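Major capsid protein (PDB 4P25) forms the norovirus capsid, its protruding domain binding histo-blood group antigens such as Lewis Y and so probably mediating attachment to host-cell glycans. Local coordinates at residues A65-K70 and W109-F114; S21-M26 and G157-V162. All blocks are in the same frame, centred on the assembly; numbering follows the deposited sequence.

Contact 1. Residues A65-K70 and W109-F114; sequences ARIRGK and WHVSTF. With FUC (alpha-L-fucopyranose), chain E.
I67 reaches across to V111 and W109 with the far end of its side chain. The bond from CA to CB of I67 points toward strand 108-115. One branch, CG2, lies anti to the backbone N; the other, CG1, is anti to the carbonyl carbon and carries the chain onward in extended form (chi2 176°). That extension brings the terminal methyl, CD1, to both partners. It lies 4.0 Å from V111 CG2, the two side chains meeting at about a right angle, and 4.2 Å from W109 CE3, with CZ3 close beside it, at an oblique approach to the indole. Strand 154-163 runs between these two strands in the antiparallel sheet of the P domain, so the apolar contact bridges next-but-one neighbours. L80, L82 and P102 pack round I67 as well, while F136 meets the indole edge-to-face and W109 NE1 donates to I104 O. H110, between W109 and V111, turns instead to the glycan pocket: its NE2 hydrogen-bonds to O3 of the bound galactose. FUC O2 merely lies near, at the ring's edge and close to its plane, 3.4 Å from H110 NE2.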
ATOM      1  N   ALA A  65       1.961   7.768  -4.768  1.00  7.34           N
ATOM      2  CA  ALA A  65       2.673   8.983  -4.326  1.00  7.53           C
ATOM      3  C   ALA A  65       4.119   8.710  -3.926  1.00  6.56           C
ATOM      4  O   ALA A  65       4.582   9.144  -2.865  1.00  7.24           O
ATOM      5  CB  ALA A  65       1.920   9.698  -3.197  1.00  7.45           C
ATOM      6  N   ARG A  66       4.830   7.994  -4.789  1.00  8.50           N
ATOM      7  CA  ARG A  66       6.235   7.706  -4.563  1.00  9.20           C
ATOM      8  C   ARG A  66       7.063   8.268  -5.701  1.00  7.71           C
ATOM      9  O   ARG A  66       6.538   8.541  -6.784  1.00  8.07           O
ATOM     10  CB  ARG A  66       6.454   6.205  -4.403  1.00 10.04           C
ATOM     11  CG  ARG A  66       5.612   5.630  -3.272  1.00 16.41           C
ATOM     12  CD  ARG A  66       5.971   4.206  -3.001  1.00 21.48           C
ATOM     13  NE  ARG A  66       7.256   4.108  -2.323  1.00 19.30           N
ATOM     14  CZ  ARG A  66       7.950   2.982  -2.203  1.00 26.94           C
ATOM     15  NH1 ARG A  66       7.484   1.853  -2.729  1.00 16.08           N
ATOM     16  NH2 ARG A  66       9.114   2.987  -1.569  1.00 22.31           N
ATOM     17  N   ILE A  67       8.348   8.482  -5.428  1.00  6.55           N
ATOM     18  CA  ILE A  67       9.268   9.082  -6.383  1.00  7.10           C
ATOM     19  C   ILE A  67      10.585   8.326  -6.346  1.00  8.33           C
ATOM     20  O   ILE A  67      11.057   7.927  -5.274  1.00  9.05           O
ATOM     21  CB  ILE A  67       9.540  10.568  -6.050  1.00  8.16           C
ATOM     22  CG1 ILE A  67       8.248  11.389  -6.110  1.00  8.23           C
ATOM     23  CG2 ILE A  67      10.562  11.165  -7.012  1.00 11.13           C
ATOM     24  CD1 ILE A  67       8.427  12.837  -5.705  1.00 10.02           C
ATOM     25  N   ARG A  68      11.171   8.111  -7.517  1.00  7.06           N
ATOM     26  CA  ARG A  68      12.508   7.540  -7.593  1.00  7.32           C
ATOM     27  C   ARG A  68      13.304   8.293  -8.644  1.00  6.75           C
ATOM     28  O   ARG A  68      12.769   8.683  -9.682  1.00  8.86           O
ATOM     29  CB  ARG A  68      12.457   6.045  -7.924  1.00  8.48           C
ATOM     30  CG  ARG A  68      13.821   5.366  -7.843  1.00  8.26           C
ATOM     31  CD  ARG A  68      13.699   3.862  -7.979  1.00  9.11           C
ATOM     32  NE  ARG A  68      14.999   3.193  -7.907  1.00 10.30           N
ATOM     33  CZ  ARG A  68      15.156   1.884  -7.723  1.00 10.85           C
ATOM     34  NH1 ARG A  68      14.091   1.096  -7.575  1.00 10.89           N
ATOM     35  NH2 ARG A  68      16.372   1.357  -7.673  1.00 13.12           N
ATOM     36  N   GLY A  69      14.583   8.504  -8.371  1.00  7.15           N
ATOM     37  CA  GLY A  69      15.431   9.175  -9.336  1.00  9.56           C
ATOM     38  C   GLY A  69      16.876   9.242  -8.909  1.00  9.86           C
ATOM     39  O   GLY A  69      17.242   8.867  -7.794  1.00 11.30           O
ATOM     40  N   LYS A  70      17.706   9.723  -9.823  1.00  9.29           N
ATOM     41  CA  LYS A  70      19.124   9.887  -9.550  1.00  9.60           C
ATOM     42  C   LYS A  70      19.470  11.345  -9.308  1.00  9.09           C
ATOM     43  O   LYS A  70      19.110  12.221 -10.095  1.00 10.86           O
ATOM     44  CB  LYS A  70      19.946   9.312 -10.699  1.00 16.56           C
ATOM     45  CG  LYS A  70      19.816   7.807 -10.773  1.00 23.51           C
ATOM     46  CD  LYS A  70      20.374   7.222 -12.051  1.00 33.30           C
ATOM     47  CE  LYS A  70      20.278   5.710 -11.998  1.00 40.70           C
ATOM     48  NZ  LYS A  70      18.940   5.254 -11.520  1.00 28.80           N
ATOM     49  N   TRP A 109       6.150  19.797  -1.636  1.00  9.43           N
ATOM     50  CA  TRP A 109       6.191  18.413  -1.201  1.00  9.02           C
ATOM     51  C   TRP A 109       7.403  18.181  -0.322  1.00  9.99           C
ATOM     52  O   TRP A 109       8.438  18.820  -0.494  1.00  9.70           O
ATOM     53  CB  TRP A 109       6.286  17.468  -2.398  1.00  9.03           C
ATOM     54  CG  TRP A 109       5.091  17.457  -3.279  1.00  9.32           C
ATOM     55  CD1 TRP A 109       3.871  18.020  -3.031  1.00  9.24           C
ATOM     56  CD2 TRP A 109       4.997  16.839  -4.563  1.00  8.78           C
ATOM     57  NE1 TRP A 109       3.023  17.788  -4.093  1.00  8.24           N
ATOM     58  CE2 TRP A 109       3.693  17.066  -5.047  1.00 10.62           C
ATOM     59  CE3 TRP A 109       5.895  16.115  -5.358  1.00  8.90           C
ATOM     60  CZ2 TRP A 109       3.264  16.592  -6.288  1.00 12.76           C
ATOM     61  CZ3 TRP A 109       5.471  15.647  -6.588  1.00  9.30           C
ATOM     62  CH2 TRP A 109       4.169  15.890  -7.045  1.00  9.67           C
ATOM     63  N   HIS A 110       7.270  17.251   0.613  1.00  7.98           N
ATOM     64  CA  HIS A 110       8.386  16.824   1.431  1.00  8.46           C
ATOM     65  C   HIS A 110       8.418  15.311   1.370  1.00 10.70           C
ATOM     66  O   HIS A 110       7.520  14.635   1.869  1.00 10.52           O
ATOM     67  CB  HIS A 110       8.215  17.373   2.842  1.00 10.87           C
ATOM     68  CG  HIS A 110       7.999  18.854   2.858  1.00 10.53           C
ATOM     69  ND1 HIS A 110       6.747  19.423   2.962  1.00  9.35           N
ATOM     70  CD2 HIS A 110       8.880  19.885   2.851  1.00 12.85           C
ATOM     71  CE1 HIS A 110       6.865  20.739   2.987  1.00 12.41           C
ATOM     72  NE2 HIS A 110       8.149  21.044   2.922  1.00 12.67           N
ATOM     73  N   VAL A 111       9.450  14.796   0.706  1.00  8.63           N
ATOM     74  CA  VAL A 111       9.492  13.407   0.269  1.00  9.27           C
ATOM     75  C   VAL A 111      10.634  12.710   0.974  1.00  9.17           C
ATOM     76  O   VAL A 111      11.780  13.162   0.908  1.00  8.75           O
ATOM     77  CB  VAL A 111       9.737  13.341  -1.257  1.00  8.50           C
ATOM     78  CG1 VAL A 111       9.680  11.900  -1.753  1.00 11.48           C
ATOM     79  CG2 VAL A 111       8.726  14.212  -2.007  1.00 11.31           C
ATOM     80  N   SER A 112      10.332  11.613   1.664  1.00  9.20           N
ATOM     81  CA  SER A 112      11.362  10.902   2.423  1.00  8.75           C
ATOM     82  C   SER A 112      11.951   9.758   1.618  1.00  7.25           C
ATOM     83  O   SER A 112      11.251   8.793   1.291  1.00 10.18           O
ATOM     84  CB  SER A 112      10.797  10.379   3.736  1.00 10.36           C
ATOM     85  OG  SER A 112      11.842   9.841   4.528  1.00 13.09           O
ATOM     86  N   THR A 113      13.240   9.863   1.300  1.00  8.94           N
ATOM     87  CA  THR A 113      13.892   8.872   0.442  1.00  9.03           C
ATOM     88  C   THR A 113      15.085   8.174   1.095  1.00  8.79           C
ATOM     89  O   THR A 113      15.691   8.689   2.041  1.00  9.01           O
ATOM     90  CB  THR A 113      14.376   9.502  -0.878  1.00  9.73           C
ATOM     91  OG1 THR A 113      15.417  10.446  -0.612  1.00 11.76           O
ATOM     92  CG2 THR A 113      13.241  10.210  -1.582  1.00 11.04           C
ATOM     93  N   PHE A 114      15.406   6.996   0.577  1.00 11.02           N
ATOM     94  CA  PHE A 114      16.624   6.293   0.962  1.00 10.13           C
ATOM     95  C   PHE A 114      17.445   5.934  -0.271  1.00 11.52           C
ATOM     96  O   PHE A 114      16.908   5.825  -1.373  1.00 10.60           O
ATOM     97  CB  PHE A 114      16.318   5.050   1.810  1.00 10.95           C
ATOM     98  CG  PHE A 114      15.702   3.899   1.039  1.00 12.91           C
ATOM     99  CD1 PHE A 114      14.353   3.900   0.722  1.00 16.01           C
ATOM    100  CD2 PHE A 114      16.472   2.802   0.674  1.00 12.16           C
ATOM    101  CE1 PHE A 114      13.785   2.836   0.027  1.00 14.48           C
ATOM    102  CE2 PHE A 114      15.909   1.734  -0.021  1.00 12.03           C
ATOM    103  CZ  PHE A 114      14.561   1.753  -0.341  1.00 12.60           C
TER
HETATM  104  C1  FUC E   3       9.391  23.450   5.154  1.00 13.55           C
HETATM  105  C2  FUC E   3      10.653  22.605   5.165  1.00 17.48           C
HETATM  106  C3  FUC E   3      11.705  23.275   6.032  1.00 18.75           C
HETATM  107  C4  FUC E   3      11.128  23.547   7.412  1.00 22.90           C
HETATM  108  C5  FUC E   3       9.839  24.341   7.276  1.00 21.28           C
HETATM  109  C6  FUC E   3       9.254  24.607   8.664  1.00 27.52           C
HETATM  110  O2  FUC E   3      11.151  22.470   3.827  1.00 19.91           O
HETATM  111  O3  FUC E   3      12.847  22.414   6.152  1.00 25.05           O
HETATM  112  O4  FUC E   3      10.857  22.302   8.072  1.00 38.73           O
HETATM  113  O5  FUC E   3       8.897  23.592   6.494  1.00 17.63           O

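Contact 2. Residues S21-M26 and G157-V162; sequences SRVPAM and GTLAWV
An inverse gamma turn centred on P24 brings the loop that precedes strand 29-31 against strand 154-163. The turn presents the proline ring to the strand, and CG does the touching: it lies 3.6 Å from T158 CG2, the two side chains running antiparallel alongside one another. P24 CG also comes within 4.1 Å of L159 O, so the ring packs on backbone as well as on a methyl. T158 CG2 stands anti to the backbone N, with OG1 on the branch beside that N (chi1 -58°), where the hydroxyl takes a weak hydrogen bond from R66 NE. One residue back in the loop, V23 CG1 makes a looser apolar contact with L159 CD2, at 4.5 Å. Behind this patch R22 is tied down by a salt bridge to D103 and a cation-pi contact with F42, and V23 itself also packs on V219 and F209. Farther along the strand, A160 and W161 both face H110 on the neighbouring strand; W161 stacks on the H110 ring and touches a bound fucose. Two successive residues set opposite one in this way make a classic beta bulge, here beside the glycan pocket.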
ATOM      1  N   SER A  21      -5.886   6.343  -2.981  1.00  6.41           N
ATOM      2  CA  SER A  21      -5.151   6.170  -4.224  1.00  6.89           C
ATOM      3  C   SER A  21      -4.268   7.367  -4.571  1.00  6.77           C
ATOM      4  O   SER A  21      -3.572   7.343  -5.590  1.00  8.34           O
ATOM      5  CB  SER A  21      -6.127   5.894  -5.361  1.00  8.50           C
ATOM      6  OG  SER A  21      -7.128   6.901  -5.441  1.00  8.38           O
ATOM      7  N   ARG A  22      -4.286   8.403  -3.734  1.00  6.65           N
ATOM      8  CA  ARG A  22      -3.481   9.608  -3.978  1.00  6.01           C
ATOM      9  C   ARG A  22      -2.410   9.873  -2.917  1.00  8.95           C
ATOM     10  O   ARG A  22      -1.439  10.587  -3.173  1.00 10.57           O
ATOM     11  CB  ARG A  22      -4.374  10.845  -4.174  1.00  7.11           C
ATOM     12  CG  ARG A  22      -5.203  10.791  -5.466  1.00  6.80           C
ATOM     13  CD  ARG A  22      -6.115  12.012  -5.613  1.00  8.39           C
ATOM     14  NE  ARG A  22      -5.372  13.222  -5.964  1.00 10.89           N
ATOM     15  CZ  ARG A  22      -5.558  14.415  -5.405  1.00  9.00           C
ATOM     16  NH1 ARG A  22      -6.465  14.586  -4.450  1.00  9.70           N
ATOM     17  NH2 ARG A  22      -4.833  15.449  -5.809  1.00  9.69           N
ATOM     18  N   VAL A  23      -2.584   9.294  -1.732  1.00  9.22           N
ATOM     19  CA  VAL A  23      -1.556   9.322  -0.692  1.00  8.25           C
ATOM     20  C   VAL A  23      -1.501   7.955  -0.021  1.00  8.34           C
ATOM     21  O   VAL A  23      -2.489   7.215  -0.052  1.00  9.76           O
ATOM     22  CB  VAL A  23      -1.808  10.429   0.379  1.00 10.37           C
ATOM     23  CG1 VAL A  23      -1.503  11.822  -0.181  1.00 11.60           C
ATOM     24  CG2 VAL A  23      -3.228  10.334   0.951  1.00 10.79           C
ATOM     25  N   PRO A  24      -0.350   7.599   0.574  1.00 10.21           N
ATOM     26  CA  PRO A  24      -0.225   6.313   1.273  1.00 11.30           C
ATOM     27  C   PRO A  24      -0.901   6.359   2.641  1.00 10.16           C
ATOM     28  O   PRO A  24      -0.264   6.617   3.665  1.00 15.15           O
ATOM     29  CB  PRO A  24       1.291   6.135   1.408  1.00 12.35           C
ATOM     30  CG  PRO A  24       1.840   7.521   1.393  1.00 16.04           C
ATOM     31  CD  PRO A  24       0.933   8.319   0.496  1.00 11.15           C
ATOM     32  N   ALA A  25      -2.204   6.115   2.636  1.00  9.10           N
ATOM     33  CA  ALA A  25      -3.025   6.241   3.829  1.00  7.81           C
ATOM     34  C   ALA A  25      -4.267   5.397   3.630  1.00 10.05           C
ATOM     35  O   ALA A  25      -4.588   5.009   2.504  1.00 11.60           O
ATOM     36  CB  ALA A  25      -3.414   7.701   4.054  1.00 11.14           C
ATOM     37  N   MET A  26      -4.965   5.119   4.725  1.00 11.23           N
ATOM     38  CA  MET A  26      -6.214   4.382   4.650  1.00 10.38           C
ATOM     39  C   MET A  26      -7.388   5.350   4.563  1.00 11.66           C
ATOM     40  O   MET A  26      -7.317   6.487   5.034  1.00 11.55           O
ATOM     41  CB  MET A  26      -6.356   3.463   5.859  1.00 11.41           C
ATOM     42  CG  MET A  26      -5.224   2.465   5.973  1.00 12.52           C
ATOM     43  SD  MET A  26      -5.045   1.478   4.469  1.00 12.93           S
ATOM     44  CE  MET A  26      -6.570   0.549   4.563  1.00 12.59           C
ATOM     45  N   GLY A 157      11.688   7.004  -2.633  1.00 10.17           N
ATOM     46  CA  GLY A 157      10.946   7.470  -1.480  1.00 16.59           C
ATOM     47  C   GLY A 157       9.470   7.723  -1.665  1.00  9.07           C
ATOM     48  O   GLY A 157       8.887   7.453  -2.717  1.00  9.07           O
ATOM     49  N   THR A 158       8.879   8.251  -0.602  1.00  7.41           N
ATOM     50  CA  THR A 158       7.439   8.419  -0.494  1.00  8.64           C
ATOM     51  C   THR A 158       7.113   9.827  -0.012  1.00  9.68           C
ATOM     52  O   THR A 158       7.806  10.369   0.851  1.00 11.96           O
ATOM     53  CB  THR A 158       6.873   7.386   0.500  1.00 11.12           C
ATOM     54  OG1 THR A 158       7.205   6.063   0.051  1.00 12.21           O
ATOM     55  CG2 THR A 158       5.363   7.508   0.628  1.00 11.51           C
ATOM     56  N   LEU A 159       6.067  10.423  -0.577  1.00  8.16           N
ATOM     57  CA  LEU A 159       5.567  11.707  -0.088  1.00 10.02           C
ATOM     58  C   LEU A 159       5.222  11.595   1.392  1.00  9.36           C
ATOM     59  O   LEU A 159       4.408  10.755   1.780  1.00  9.60           O
ATOM     60  CB  LEU A 159       4.325  12.123  -0.880  1.00  9.44           C
ATOM     61  CG  LEU A 159       3.738  13.495  -0.538  1.00  9.13           C
ATOM     62  CD1 LEU A 159       4.727  14.597  -0.882  1.00 10.40           C
ATOM     63  CD2 LEU A 159       2.416  13.702  -1.261  1.00 10.78           C
ATOM     64  N   ALA A 160       5.838  12.443   2.213  1.00  8.03           N
ATOM     65  CA  ALA A 160       5.639  12.396   3.661  1.00  8.53           C
ATOM     66  C   ALA A 160       4.629  13.428   4.160  1.00  7.61           C
ATOM     67  O   ALA A 160       3.793  13.124   5.009  1.00 10.35           O
ATOM     68  CB  ALA A 160       6.965  12.567   4.385  1.00 10.71           C
ATOM     69  N   TRP A 161       4.735  14.651   3.645  1.00  8.17           N
ATOM     70  CA  TRP A 161       3.820  15.733   4.001  1.00  9.05           C
ATOM     71  C   TRP A 161       3.862  16.855   2.970  1.00 11.48           C
ATOM     72  O   TRP A 161       4.766  16.901   2.140  1.00 10.86           O
ATOM     73  CB  TRP A 161       4.073  16.268   5.422  1.00  9.07           C
ATOM     74  CG  TRP A 161       5.472  16.789   5.738  1.00  9.06           C
ATOM     75  CD1 TRP A 161       6.591  16.040   5.960  1.00  7.87           C
ATOM     76  CD2 TRP A 161       5.864  18.156   5.938  1.00 10.30           C
ATOM     77  NE1 TRP A 161       7.662  16.854   6.254  1.00  8.19           N
ATOM     78  CE2 TRP A 161       7.240  18.161   6.249  1.00  8.76           C
ATOM     79  CE3 TRP A 161       5.187  19.382   5.867  1.00 12.32           C
ATOM     80  CZ2 TRP A 161       7.953  19.337   6.492  1.00 11.78           C
ATOM     81  CZ3 TRP A 161       5.901  20.558   6.119  1.00 12.81           C
ATOM     82  CH2 TRP A 161       7.267  20.521   6.422  1.00 11.21           C
ATOM     83  N   VAL A 162       2.871  17.741   3.018  1.00  7.66           N
ATOM     84  CA  VAL A 162       2.812  18.869   2.090  1.00 10.42           C
ATOM     85  C   VAL A 162       2.615  20.177   2.851  1.00 10.07           C
ATOM     86  O   VAL A 162       2.116  20.177   3.976  1.00 11.35           O
ATOM     87  CB  VAL A 162       1.688  18.695   1.040  1.00 11.94           C
ATOM     88  CG1 VAL A 162       1.930  17.449   0.202  1.00 10.86           C
ATOM     89  CG2 VAL A 162       0.319  18.639   1.711  1.00 11.61           C
TER

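Overall arrangement
From the N terminus the chain first passes through 21-26, then strand 66-73, then strand 108-115, and only afterwards returns to 21-26 by way of strand 154-163. Contact 1 therefore closes an inner loop of 38 residues, nested within the 130-residue loop that contact 2 closes. The returning segment 157-162 slots between the two strands of contact 1, with probable backbone hydrogen bonds to each: G157 N to I67 O at 2.9 Å and A160 N to H110 O at 2.8 Å. Contact 1 thus joins strands within the glycan-binding sheet, whereas contact 2 ties that sheet to the loop leading into strand 29-31, which belongs to the other antiparallel sheet. Both also touch the second subunit.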